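Local coordinates for attaching and effacing protein, pathogenesis factor (Escherichia coli, PDB 4E9L), which acts as an adhesin of the intimin/invasin family, probably attaching the bacterium to host surfaces through a chain of bacterial immunoglobulin-like domains, at residues T213-A218 with S255-L260; L229-S234 with S246-K251; S197-A202 with P279-A284. One frame throughout, in Å; residues are numbered along the deposited sequence. Where two conformers were deposited one is given.

Interaction 1: residues T213-A218 with S255-L260; sequences TVTLVA and SYVATL
V214 and A258, like L216 and Y256, are paired across two neighbouring antiparallel strands at the middle of one sheet of an immunoglobulin-like beta sandwich, one of the invasin-type domains of this adhesin fragment. The strands run at 154° to each other. V214 and A258 form a hydrogen-bonded pair: V214 N gives a 2.8 Å bond to A258 O that is practically straight (179° at the hydrogen), and A258 N returns one of 3.0 Å to V214 O. V214 faces the interior of the sandwich. With CG1 anti to the backbone N (chi1 -179°), its other methyl lies beside that nitrogen, and this CG2 meets L260 CB at 3.6 Å. L260 continues the apolar layer to L269 and V271 of the opposing sheet, while V214 also touches V199 and V201 on the next strand.

Y256 repeats the pattern two residues along. L216 N reaches Y256 O at 2.8 Å, and Y256 N reaches L216 O at 2.9 Å. The tyrosine ring turns its edge to this same L216 O, which lies in the ring plane, and A218 CB approaches ring atom CE2 to 4.0 Å. The phenol OH goes beyond both strands, hydrogen-bonded to I226 O and L229 N. L216 shares this inner face and packs on P273 and L231 of the other sheet.

T213, T215, V257 and S255 occupy the outer face, which is partly exposed. T215 and V257 lie side by side, their side chains pointing the same way, with OG1 of the threonine next to CG1 of the valine. At the far end one water joins two hydroxyls, 2.8 Å from T213 OG1 and 3.0 Å from T259 OG1.

Interaction 2: residues L229-S234 with S246-K251; sequences LSLSAS and SSWTEK
L231 rests on the indole of W248 where the outermost strands of the two sheets of the immunoglobulin-like sandwich face each other, so the contact closes one side of the domain. The interaction across the gap is largely apolar; no hydrogen bond joins the two segments.

The main element is a CH-pi contact. L231 CB stands over the five-membered ring, 3.9 Å from its centroid and only 15° off the normal, and lies 3.7 Å from W248 CD1. The same side chain then extends over the bicycle, and its CD1 lies on the same face, offset toward the rim, 3.9 Å from W248 CD2. Leucine and tryptophan side chains cross at about a right angle. The first torsion of W248 sets CG anti to its carbonyl carbon (chi1 -68°), and the second (79°) sets the turn of the indole plane. Its other face is taken by A258 of strand 255-261, so the flat group is layered between the two sheets. A looser apolar contact is made at the edge, where A233 CB is 4.4 Å from W248 CZ2.

Polar groups serve the surroundings instead. E250 leaves its backbone toward 229-234, but its carboxylate binds just ahead of that segment: OE1 accepts from G228 N, and OE2 has a weak bond from S227 OG. At the other end of the contact the serine hydroxyl is gripped twice: S246 OG donates to S247 O at 2.9 Å and accepts from T259 N.

Interaction 3: residues S197-A202 with P279-A284; sequences SKVSVA and PAATEA
V199 points into a loop-like break of strand 278-290, where A280-A284 lack regular structure. Its CG1 occupies the crowded position between the backbone N and the carbonyl carbon (chi1 62°), which carries that methyl to within 3.8 Å of A281 CB and 3.3 Å of E283 O. One water reinforces the join, accepting from V199 N at 3.0 Å and donating to E283 O at 2.9 Å.

S197 meets the loop through its methylene: CB lies 3.1 Å from A280 O, a buried carbonyl with no hydrogen-bond partner in the model. Its OG is turned beside its own backbone N and is bound to S193 O and K219 N. T282 has a first torsion of -31°, away from a staggered position; OG1 lies 3.1 Å from S197 O but is hydrogen-bonded to S194 O and weakly to N195 O.

The contact thus joins the two sheets of the immunoglobulin-like sandwich. Strand 198-201 is the outermost of one sheet, paired with 211-217; V199 also touches P273 of strand 267-275 in the facing sheet, where that strand runs next to 278-290.

From the N terminus, strand 198-201 comes first, and its partner 279-284 follows 76 residues later in the chain, so interaction 3 closes the longest loop. Within that loop interaction 1 brings 213-218 and 255-260 together, and within it in turn interaction 2 closes the shortest, from 229-234 to 246-251; the three nest without crossing. Interaction 1 builds the centre of one sheet, flanked by strands 198-201 and 244-252. The other two bridge to the second sheet, from either outer strand of the first. Interactions 2 and 3 do not touch each other, but each touches interaction 1.

Interaction 1: residues T213-A218 with S255-L260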
ATOM      1  N   THR A 213       5.093  -3.276   0.288  1.00 13.67           N
ATOM      2  CA  THR A 213       4.105  -2.462  -0.396  1.00 12.82           C
ATOM      3  C   THR A 213       3.545  -1.441   0.562  1.00 13.42           C
ATOM      4  O   THR A 213       3.216  -1.755   1.714  1.00 14.43           O
ATOM      5  CB  THR A 213       2.974  -3.320  -1.015  1.00 15.66           C
ATOM      6  OG1 THR A 213       3.565  -4.294  -1.874  1.00 19.16           O
ATOM      7  CG2 THR A 213       1.987  -2.462  -1.823  1.00 15.37           C
ATOM      8  N   VAL A 214       3.483  -0.221   0.094  1.00 11.10           N
ATOM      9  CA  VAL A 214       2.902   0.909   0.826  1.00 12.56           C
ATOM     10  C   VAL A 214       1.554   1.157   0.162  1.00 16.81           C
ATOM     11  O   VAL A 214       1.507   1.241  -1.066  1.00 17.55           O
ATOM     12  CB  VAL A 214       3.792   2.171   0.731  1.00 17.85           C
ATOM     13  CG1 VAL A 214       3.186   3.335   1.524  1.00 18.38           C
ATOM     14  CG2 VAL A 214       5.185   1.879   1.215  1.00 19.29           C
ATOM     15  N   THR A 215       0.473   1.286   0.949  1.00 12.83           N
ATOM     16  CA  THR A 215      -0.854   1.605   0.397  1.00 11.94           C
ATOM     17  C   THR A 215      -1.322   2.957   0.987  1.00 16.55           C
ATOM     18  O   THR A 215      -1.261   3.161   2.210  1.00 16.68           O
ATOM     19  CB  THR A 215      -1.889   0.483   0.723  1.00 15.51           C
ATOM     20  OG1 THR A 215      -1.454  -0.769   0.198  1.00 18.99           O
ATOM     21  CG2 THR A 215      -3.270   0.768   0.134  1.00 14.07           C
ATOM     22  N   LEU A 216      -1.784   3.866   0.116  1.00 12.87           N
ATOM     23  CA  LEU A 216      -2.387   5.129   0.528  1.00 12.52           C
ATOM     24  C   LEU A 216      -3.882   5.063   0.161  1.00 16.21           C
ATOM     25  O   LEU A 216      -4.217   4.710  -0.966  1.00 15.33           O
ATOM     26  CB  LEU A 216      -1.747   6.343  -0.189  1.00 12.14           C
ATOM     27  CG  LEU A 216      -2.485   7.703   0.028  1.00 16.62           C
ATOM     28  CD1 LEU A 216      -2.285   8.243   1.480  1.00 15.49           C
ATOM     29  CD2 LEU A 216      -2.007   8.747  -0.972  1.00 21.58           C
ATOM     30  N   VAL A 217      -4.768   5.413   1.093  1.00 13.30           N
ATOM     31  CA  VAL A 217      -6.185   5.537   0.771  1.00 14.15           C
ATOM     32  C   VAL A 217      -6.425   7.055   0.961  1.00 18.48           C
ATOM     33  O   VAL A 217      -6.283   7.582   2.066  1.00 16.86           O
ATOM     34  CB  VAL A 217      -7.135   4.600   1.574  1.00 20.20           C
ATOM     35  CG1 VAL A 217      -8.587   4.905   1.234  1.00 21.54           C
ATOM     36  CG2 VAL A 217      -6.844   3.135   1.242  1.00 19.81           C
ATOM     37  N   ALA A 218      -6.612   7.758  -0.140  1.00 15.50           N
ATOM     38  CA  ALA A 218      -6.721   9.215  -0.104  1.00 16.01           C
ATOM     39  C   ALA A 218      -8.179   9.612  -0.088  1.00 19.33           C
ATOM     40  O   ALA A 218      -8.966   9.130  -0.913  1.00 18.34           O
ATOM     41  CB  ALA A 218      -6.034   9.819  -1.322  1.00 16.37           C
ATOM     42  N   SER A 255      -7.357   4.519  -3.959  1.00 18.07           N
ATOM     43  CA  SER A 255      -6.331   3.649  -3.400  1.00 16.54           C
ATOM     44  C   SER A 255      -5.096   3.752  -4.296  1.00 17.65           C
ATOM     45  O   SER A 255      -5.225   3.708  -5.516  1.00 15.25           O
ATOM     46  CB  SER A 255      -6.841   2.209  -3.354  1.00 21.42           C
ATOM     47  OG  SER A 255      -5.831   1.360  -2.839  1.00 34.22           O
ATOM     48  N   TYR A 256      -3.902   3.903  -3.708  1.00 14.51           N
ATOM     49  CA  TYR A 256      -2.648   4.003  -4.492  1.00 12.69           C
ATOM     50  C   TYR A 256      -1.623   3.119  -3.833  1.00 16.39           C
ATOM     51  O   TYR A 256      -1.573   3.056  -2.606  1.00 15.64           O
ATOM     52  CB  TYR A 256      -2.096   5.449  -4.517  1.00 14.09           C
ATOM     53  CG  TYR A 256      -3.079   6.465  -5.040  1.00 13.30           C
ATOM     54  CD1 TYR A 256      -2.971   6.964  -6.333  1.00 14.91           C
ATOM     55  CD2 TYR A 256      -4.109   6.951  -4.232  1.00 13.08           C
ATOM     56  CE1 TYR A 256      -3.863   7.921  -6.813  1.00 16.78           C
ATOM     57  CE2 TYR A 256      -5.014   7.899  -4.706  1.00 13.82           C
ATOM     58  CZ  TYR A 256      -4.887   8.378  -5.999  1.00 21.25           C
ATOM     59  OH  TYR A 256      -5.774   9.292  -6.487  1.00 20.07           O
ATOM     60  N   VAL A 257      -0.794   2.442  -4.624  1.00 11.96           N
ATOM     61  CA  VAL A 257       0.241   1.584  -4.024  1.00 11.56           C
ATOM     62  C   VAL A 257       1.623   1.922  -4.552  1.00 16.16           C
ATOM     63  O   VAL A 257       1.753   2.375  -5.691  1.00 15.63           O
ATOM     64  CB  VAL A 257      -0.053   0.060  -4.157  1.00 16.19           C
ATOM     65  CG1 VAL A 257      -1.379  -0.322  -3.469  1.00 16.19           C
ATOM     66  CG2 VAL A 257      -0.033  -0.387  -5.632  1.00 15.94           C
ATOM     67  N   ALA A 258       2.667   1.659  -3.748  1.00 13.35           N
ATOM     68  CA  ALA A 258       4.054   1.875  -4.185  1.00 11.63           C
ATOM     69  C   ALA A 258       4.917   0.851  -3.505  1.00 14.81           C
ATOM     70  O   ALA A 258       4.514   0.275  -2.486  1.00 13.16           O
ATOM     71  CB  ALA A 258       4.525   3.295  -3.822  1.00 11.82           C
ATOM     72  N   THR A 259       6.109   0.624  -4.060  1.00 12.77           N
ATOM     73  CA  THR A 259       7.120  -0.261  -3.484  1.00 12.31           C
ATOM     74  C   THR A 259       8.136   0.545  -2.691  1.00 16.38           C
ATOM     75  O   THR A 259       8.773   1.453  -3.224  1.00 14.45           O
ATOM     76  CB  THR A 259       7.818  -1.102  -4.555  1.00 15.78           C
ATOM     77  OG1 THR A 259       6.823  -1.795  -5.299  1.00 15.60           O
ATOM     78  CG2 THR A 259       8.822  -2.113  -3.937  1.00 14.76           C
ATOM     79  N   LEU A 260       8.321   0.167  -1.438  1.00 13.48           N
ATOM     80  CA  LEU A 260       9.305   0.795  -0.567  1.00 15.83           C
ATOM     81  C   LEU A 260      10.447  -0.215  -0.503  1.00 18.70           C
ATOM     82  O   LEU A 260      10.219  -1.353  -0.081  1.00 17.92           O
ATOM     83  CB  LEU A 260       8.691   1.022   0.845  1.00 17.44           C
ATOM     84  CG  LEU A 260       9.526   1.795   1.892  1.00 25.40           C
ATOM     85  CD1 LEU A 260       8.657   2.182   3.078  1.00 27.15           C
ATOM     86  CD2 LEU A 260      10.638   0.931   2.452  1.00 31.08           C
TER
HETATM   87  O   HOH W   1       5.759  -3.980  -3.551  1.00 27.55           O

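Interaction 2: residues L229-S234 with S246-K251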
ATOM      1  N   LEU A 229      -4.630  11.358  -8.364  1.00 23.56           N
ATOM      2  CA  LEU A 229      -3.577  12.119  -7.688  1.00 22.95           C
ATOM      3  C   LEU A 229      -2.180  11.805  -8.202  1.00 25.91           C
ATOM      4  O   LEU A 229      -1.902  10.658  -8.540  1.00 24.84           O
ATOM      5  CB  LEU A 229      -3.610  11.887  -6.169  1.00 23.23           C
ATOM      6  CG  LEU A 229      -4.828  12.461  -5.424  1.00 27.77           C
ATOM      7  CD1 LEU A 229      -4.810  12.058  -3.987  1.00 28.45           C
ATOM      8  CD2 LEU A 229      -4.885  13.973  -5.504  1.00 30.66           C
ATOM      9  N   SER A 230      -1.295  12.821  -8.213  1.00 23.03           N
ATOM     10  CA  SER A 230       0.124  12.665  -8.537  1.00 24.07           C
ATOM     11  C   SER A 230       0.841  12.741  -7.196  1.00 25.92           C
ATOM     12  O   SER A 230       0.698  13.729  -6.466  1.00 26.22           O
ATOM     13  CB  SER A 230       0.600  13.758  -9.491  1.00 29.60           C
ATOM     14  OG  SER A 230       0.149  13.419 -10.793  1.00 41.95           O
ATOM     15  N   LEU A 231       1.510  11.651  -6.822  1.00 19.70           N
ATOM     16  CA  LEU A 231       2.125  11.535  -5.508  1.00 18.74           C
ATOM     17  C   LEU A 231       3.612  11.328  -5.523  1.00 23.37           C
ATOM     18  O   LEU A 231       4.194  10.896  -6.521  1.00 23.05           O
ATOM     19  CB  LEU A 231       1.512  10.308  -4.769  1.00 18.33           C
ATOM     20  CG  LEU A 231      -0.015  10.202  -4.636  1.00 22.35           C
ATOM     21  CD1 LEU A 231      -0.412   8.789  -4.302  1.00 21.72           C
ATOM     22  CD2 LEU A 231      -0.563  11.171  -3.552  1.00 24.94           C
ATOM     23  N   SER A 232       4.207  11.602  -4.360  1.00 20.28           N
ATOM     24  CA  SER A 232       5.607  11.347  -4.054  0.50 20.40           C
ATOM     25  C   SER A 232       5.654  10.830  -2.612  1.00 22.51           C
ATOM     26  O   SER A 232       4.607  10.457  -2.059  1.00 21.96           O
ATOM     27  CB  SER A 232       6.449  12.609  -4.219  0.50 24.29           C
ATOM     28  OG  SER A 232       7.814  12.252  -4.084  0.50 30.06           O
ATOM     29  N   ALA A 233       6.832  10.786  -1.992  1.00 19.38           N
ATOM     30  CA  ALA A 233       6.938  10.310  -0.618  1.00 18.10           C
ATOM     31  C   ALA A 233       8.127  10.892   0.075  1.00 21.20           C
ATOM     32  O   ALA A 233       9.138  11.240  -0.552  1.00 21.78           O
ATOM     33  CB  ALA A 233       7.003   8.774  -0.575  1.00 18.38           C
ATOM     34  N   SER A 234       8.015  10.961   1.388  1.00 16.01           N
ATOM     35  CA  SER A 234       9.080  11.406   2.274  1.00 16.59           C
ATOM     36  C   SER A 234       9.429  10.196   3.175  1.00 21.43           C
ATOM     37  O   SER A 234       8.522   9.552   3.727  1.00 19.73           O
ATOM     38  CB  SER A 234       8.585  12.571   3.130  1.00 21.33           C
ATOM     39  OG  SER A 234       9.584  12.938   4.061  1.00 32.12           O
ATOM     40  N   SER A 246       9.156   3.753  -4.960  1.00 14.33           N
ATOM     41  CA  SER A 246       8.904   3.692  -6.403  1.00 13.37           C
ATOM     42  C   SER A 246       7.812   4.684  -6.823  1.00 16.46           C
ATOM     43  O   SER A 246       7.258   5.419  -5.997  1.00 17.01           O
ATOM     44  CB  SER A 246       8.454   2.270  -6.768  1.00 12.40           C
ATOM     45  OG  SER A 246       7.114   2.007  -6.334  1.00 12.88           O
ATOM     46  N   SER A 247       7.443   4.658  -8.120  1.00 13.06           N
ATOM     47  CA  SER A 247       6.311   5.401  -8.656  1.00 12.32           C
ATOM     48  C   SER A 247       5.033   4.804  -8.001  1.00 14.52           C
ATOM     49  O   SER A 247       5.067   3.683  -7.510  1.00 12.00           O
ATOM     50  CB  SER A 247       6.215   5.194 -10.168  1.00 15.47           C
ATOM     51  OG  SER A 247       6.029   3.815 -10.458  1.00 14.69           O
ATOM     52  N   TRP A 248       3.938   5.562  -7.977  1.00 13.12           N
ATOM     53  CA  TRP A 248       2.666   5.097  -7.411  1.00 13.34           C
ATOM     54  C   TRP A 248       1.753   4.532  -8.505  1.00 17.28           C
ATOM     55  O   TRP A 248       1.794   4.991  -9.651  1.00 16.01           O
ATOM     56  CB  TRP A 248       1.959   6.229  -6.653  1.00 11.71           C
ATOM     57  CG  TRP A 248       2.708   6.615  -5.409  1.00 13.80           C
ATOM     58  CD1 TRP A 248       3.817   7.409  -5.333  1.00 16.82           C
ATOM     59  CD2 TRP A 248       2.425   6.184  -4.068  1.00 13.60           C
ATOM     60  NE1 TRP A 248       4.251   7.495  -4.031  1.00 17.64           N
ATOM     61  CE2 TRP A 248       3.401   6.768  -3.227  1.00 19.20           C
ATOM     62  CE3 TRP A 248       1.464   5.332  -3.499  1.00 15.00           C
ATOM     63  CZ2 TRP A 248       3.445   6.525  -1.848  1.00 18.21           C
ATOM     64  CZ3 TRP A 248       1.501   5.086  -2.132  1.00 16.83           C
ATOM     65  CH2 TRP A 248       2.472   5.693  -1.316  1.00 17.77           C
ATOM     66  N   THR A 249       0.981   3.514  -8.149  1.00 14.88           N
ATOM     67  CA  THR A 249      -0.013   2.905  -9.043  1.00 14.42           C
ATOM     68  C   THR A 249      -1.380   3.106  -8.432  1.00 17.76           C
ATOM     69  O   THR A 249      -1.646   2.594  -7.337  1.00 17.87           O
ATOM     70  CB  THR A 249       0.246   1.411  -9.282  1.00 18.19           C
ATOM     71  OG1 THR A 249       1.576   1.241  -9.769  1.00 20.12           O
ATOM     72  CG2 THR A 249      -0.763   0.814 -10.306  1.00 15.69           C
ATOM     73  N   GLU A 250      -2.269   3.781  -9.170  1.00 14.75           N
ATOM     74  CA  GLU A 250      -3.642   3.975  -8.733  1.00 15.67           C
ATOM     75  C   GLU A 250      -4.413   2.687  -8.959  1.00 21.25           C
ATOM     76  O   GLU A 250      -4.305   2.086 -10.035  1.00 20.80           O
ATOM     77  CB  GLU A 250      -4.287   5.158  -9.469  1.00 17.45           C
ATOM     78  CG  GLU A 250      -5.627   5.518  -8.844  1.00 22.08           C
ATOM     79  CD  GLU A 250      -6.265   6.799  -9.322  1.00 36.11           C
ATOM     80  OE1 GLU A 250      -5.647   7.526 -10.130  1.00 34.64           O
ATOM     81  OE2 GLU A 250      -7.392   7.079  -8.866  1.00 38.37           O
ATOM     82  N   LYS A 251      -5.120   2.217  -7.920  1.00 17.46           N
ATOM     83  CA  LYS A 251      -5.856   0.945  -7.961  1.00 18.65           C
ATOM     84  C   LYS A 251      -7.370   1.149  -7.931  1.00 33.57           C
ATOM     85  O   LYS A 251      -8.115   0.199  -7.716  1.00 38.09           O
ATOM     86  CB  LYS A 251      -5.419   0.012  -6.817  1.00 18.10           C
ATOM     87  CG  LYS A 251      -3.962  -0.442  -6.854  1.00 19.28           C
ATOM     88  CD  LYS A 251      -3.705  -1.393  -8.042  1.00 20.36           C
ATOM     89  CE  LYS A 251      -2.309  -1.941  -8.055  1.00 27.86           C
ATOM     90  NZ  LYS A 251      -2.029  -2.699  -9.306  1.00 29.76           N
TER

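Interaction 3: residues S197-A202 with P279-A284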
ATOM      1  N   SER A 197      -7.383  10.570   5.385  1.00 18.24           N
ATOM      2  CA  SER A 197      -6.544   9.743   4.520  1.00 16.42           C
ATOM      3  C   SER A 197      -5.625   8.869   5.376  1.00 20.66           C
ATOM      4  O   SER A 197      -5.263   9.250   6.491  1.00 20.85           O
ATOM      5  CB  SER A 197      -5.755  10.611   3.551  1.00 14.70           C
ATOM      6  OG  SER A 197      -6.642  11.375   2.751  1.00 21.62           O
ATOM      7  N   LYS A 198      -5.253   7.701   4.854  1.00 16.03           N
ATOM      8  CA  LYS A 198      -4.464   6.760   5.643  1.00 16.63           C
ATOM      9  C   LYS A 198      -3.411   6.082   4.812  1.00 19.38           C
ATOM     10  O   LYS A 198      -3.689   5.676   3.676  1.00 17.63           O
ATOM     11  CB  LYS A 198      -5.403   5.693   6.249  1.00 19.36           C
ATOM     12  CG  LYS A 198      -4.766   4.826   7.338  1.00 45.59           C
ATOM     13  CD  LYS A 198      -5.771   3.890   8.006  1.00 56.51           C
ATOM     14  CE  LYS A 198      -5.105   2.936   8.970  1.00 64.19           C
ATOM     15  NZ  LYS A 198      -6.101   2.064   9.644  1.00 70.56           N
ATOM     16  N   VAL A 199      -2.232   5.893   5.413  1.00 15.82           N
ATOM     17  CA  VAL A 199      -1.112   5.156   4.827  1.00 15.80           C
ATOM     18  C   VAL A 199      -0.831   3.894   5.676  1.00 18.85           C
ATOM     19  O   VAL A 199      -0.879   3.954   6.901  1.00 18.31           O
ATOM     20  CB  VAL A 199       0.161   6.016   4.541  1.00 20.42           C
ATOM     21  CG1 VAL A 199       0.749   6.612   5.819  1.00 20.37           C
ATOM     22  CG2 VAL A 199       1.234   5.184   3.815  1.00 20.35           C
ATOM     23  N   SER A 200      -0.503   2.772   5.010  1.00 15.79           N
ATOM     24  CA  SER A 200      -0.269   1.486   5.640  1.00 15.73           C
ATOM     25  C   SER A 200       0.873   0.774   4.919  1.00 19.95           C
ATOM     26  O   SER A 200       1.070   0.993   3.737  1.00 19.66           O
ATOM     27  CB  SER A 200      -1.556   0.660   5.520  1.00 19.69           C
ATOM     28  OG  SER A 200      -1.408  -0.689   5.925  1.00 33.92           O
ATOM     29  N   VAL A 201       1.630  -0.069   5.623  1.00 17.23           N
ATOM     30  CA  VAL A 201       2.695  -0.881   5.008  1.00 16.32           C
ATOM     31  C   VAL A 201       2.291  -2.348   5.176  1.00 19.63           C
ATOM     32  O   VAL A 201       1.673  -2.694   6.185  1.00 19.18           O
ATOM     33  CB  VAL A 201       4.150  -0.598   5.493  1.00 19.66           C
ATOM     34  CG1 VAL A 201       4.648   0.757   4.993  1.00 19.39           C
ATOM     35  CG2 VAL A 201       4.283  -0.730   7.015  1.00 20.10           C
ATOM     36  N   ALA A 202       2.566  -3.173   4.166  1.00 14.47           N
ATOM     37  CA  ALA A 202       2.197  -4.589   4.160  1.00 14.52           C
ATOM     38  C   ALA A 202       2.911  -5.395   5.262  1.00 20.25           C
ATOM     39  O   ALA A 202       2.326  -6.330   5.805  1.00 18.97           O
ATOM     40  CB  ALA A 202       2.482  -5.195   2.797  1.00 14.43           C
ATOM     41  N   PRO A 279       2.137  16.485   3.480  1.00 24.54           N
ATOM     42  CA  PRO A 279       1.697  15.157   3.951  1.00 23.69           C
ATOM     43  C   PRO A 279       0.311  14.796   3.450  1.00 26.48           C
ATOM     44  O   PRO A 279      -0.612  15.621   3.478  1.00 25.49           O
ATOM     45  CB  PRO A 279       1.699  15.286   5.474  1.00 25.41           C
ATOM     46  CG  PRO A 279       2.699  16.348   5.757  1.00 31.06           C
ATOM     47  CD  PRO A 279       2.638  17.312   4.606  1.00 26.84           C
ATOM     48  N   ALA A 280       0.182  13.581   2.930  1.00 21.96           N
ATOM     49  CA  ALA A 280      -1.104  13.130   2.393  1.00 22.12           C
ATOM     50  C   ALA A 280      -1.841  12.235   3.387  1.00 27.02           C
ATOM     51  O   ALA A 280      -2.934  11.781   3.092  1.00 29.17           O
ATOM     52  CB  ALA A 280      -0.910  12.419   1.055  1.00 22.57           C
ATOM     53  N   ALA A 281      -1.252  11.974   4.557  1.00 22.08           N
ATOM     54  CA  ALA A 281      -1.893  11.121   5.564  1.00 22.00           C
ATOM     55  C   ALA A 281      -1.716  11.676   6.963  1.00 27.07           C
ATOM     56  O   ALA A 281      -0.837  12.511   7.190  1.00 23.77           O
ATOM     57  CB  ALA A 281      -1.364   9.699   5.471  1.00 22.16           C
ATOM     58  N   THR A 282      -2.563  11.212   7.901  1.00 28.24           N
ATOM     59  CA  THR A 282      -2.568  11.646   9.303  1.00 29.58           C
ATOM     60  C   THR A 282      -1.225  11.413   9.964  1.00 32.42           C
ATOM     61  O   THR A 282      -0.661  12.318  10.573  1.00 32.82           O
ATOM     62  CB  THR A 282      -3.691  10.935  10.093  1.00 41.78           C
ATOM     63  OG1 THR A 282      -4.801  10.644   9.236  1.00 48.45           O
ATOM     64  CG2 THR A 282      -4.150  11.740  11.278  1.00 36.06           C
ATOM     65  N   GLU A 283      -0.699  10.202   9.820  1.00 26.47           N
ATOM     66  CA  GLU A 283       0.575   9.861  10.433  1.00 26.14           C
ATOM     67  C   GLU A 283       1.326   8.946   9.493  1.00 26.21           C
ATOM     68  O   GLU A 283       0.712   8.209   8.723  1.00 24.54           O
ATOM     69  CB  GLU A 283       0.371   9.222  11.823  1.00 28.28           C
ATOM     70  CG  GLU A 283      -0.490   7.967  11.819  1.00 39.89           C
ATOM     71  CD  GLU A 283      -0.752   7.350  13.182  1.00 71.82           C
ATOM     72  OE1 GLU A 283       0.225   6.995  13.880  1.00 70.85           O
ATOM     73  OE2 GLU A 283      -1.943   7.186  13.532  1.00 69.43           O
ATOM     74  N   ALA A 284       2.650   9.030   9.517  1.00 22.39           N
ATOM     75  CA  ALA A 284       3.504   8.218   8.648  1.00 21.30           C
ATOM     76  C   ALA A 284       3.365   6.748   9.018  1.00 23.70           C
ATOM     77  O   ALA A 284       3.156   6.432  10.199  1.00 23.15           O
ATOM     78  CB  ALA A 284       4.953   8.656   8.806  1.00 22.03           C
TER
HETATM   79  O   HOH W   2      -1.914   7.119   8.091  1.00 20.71           O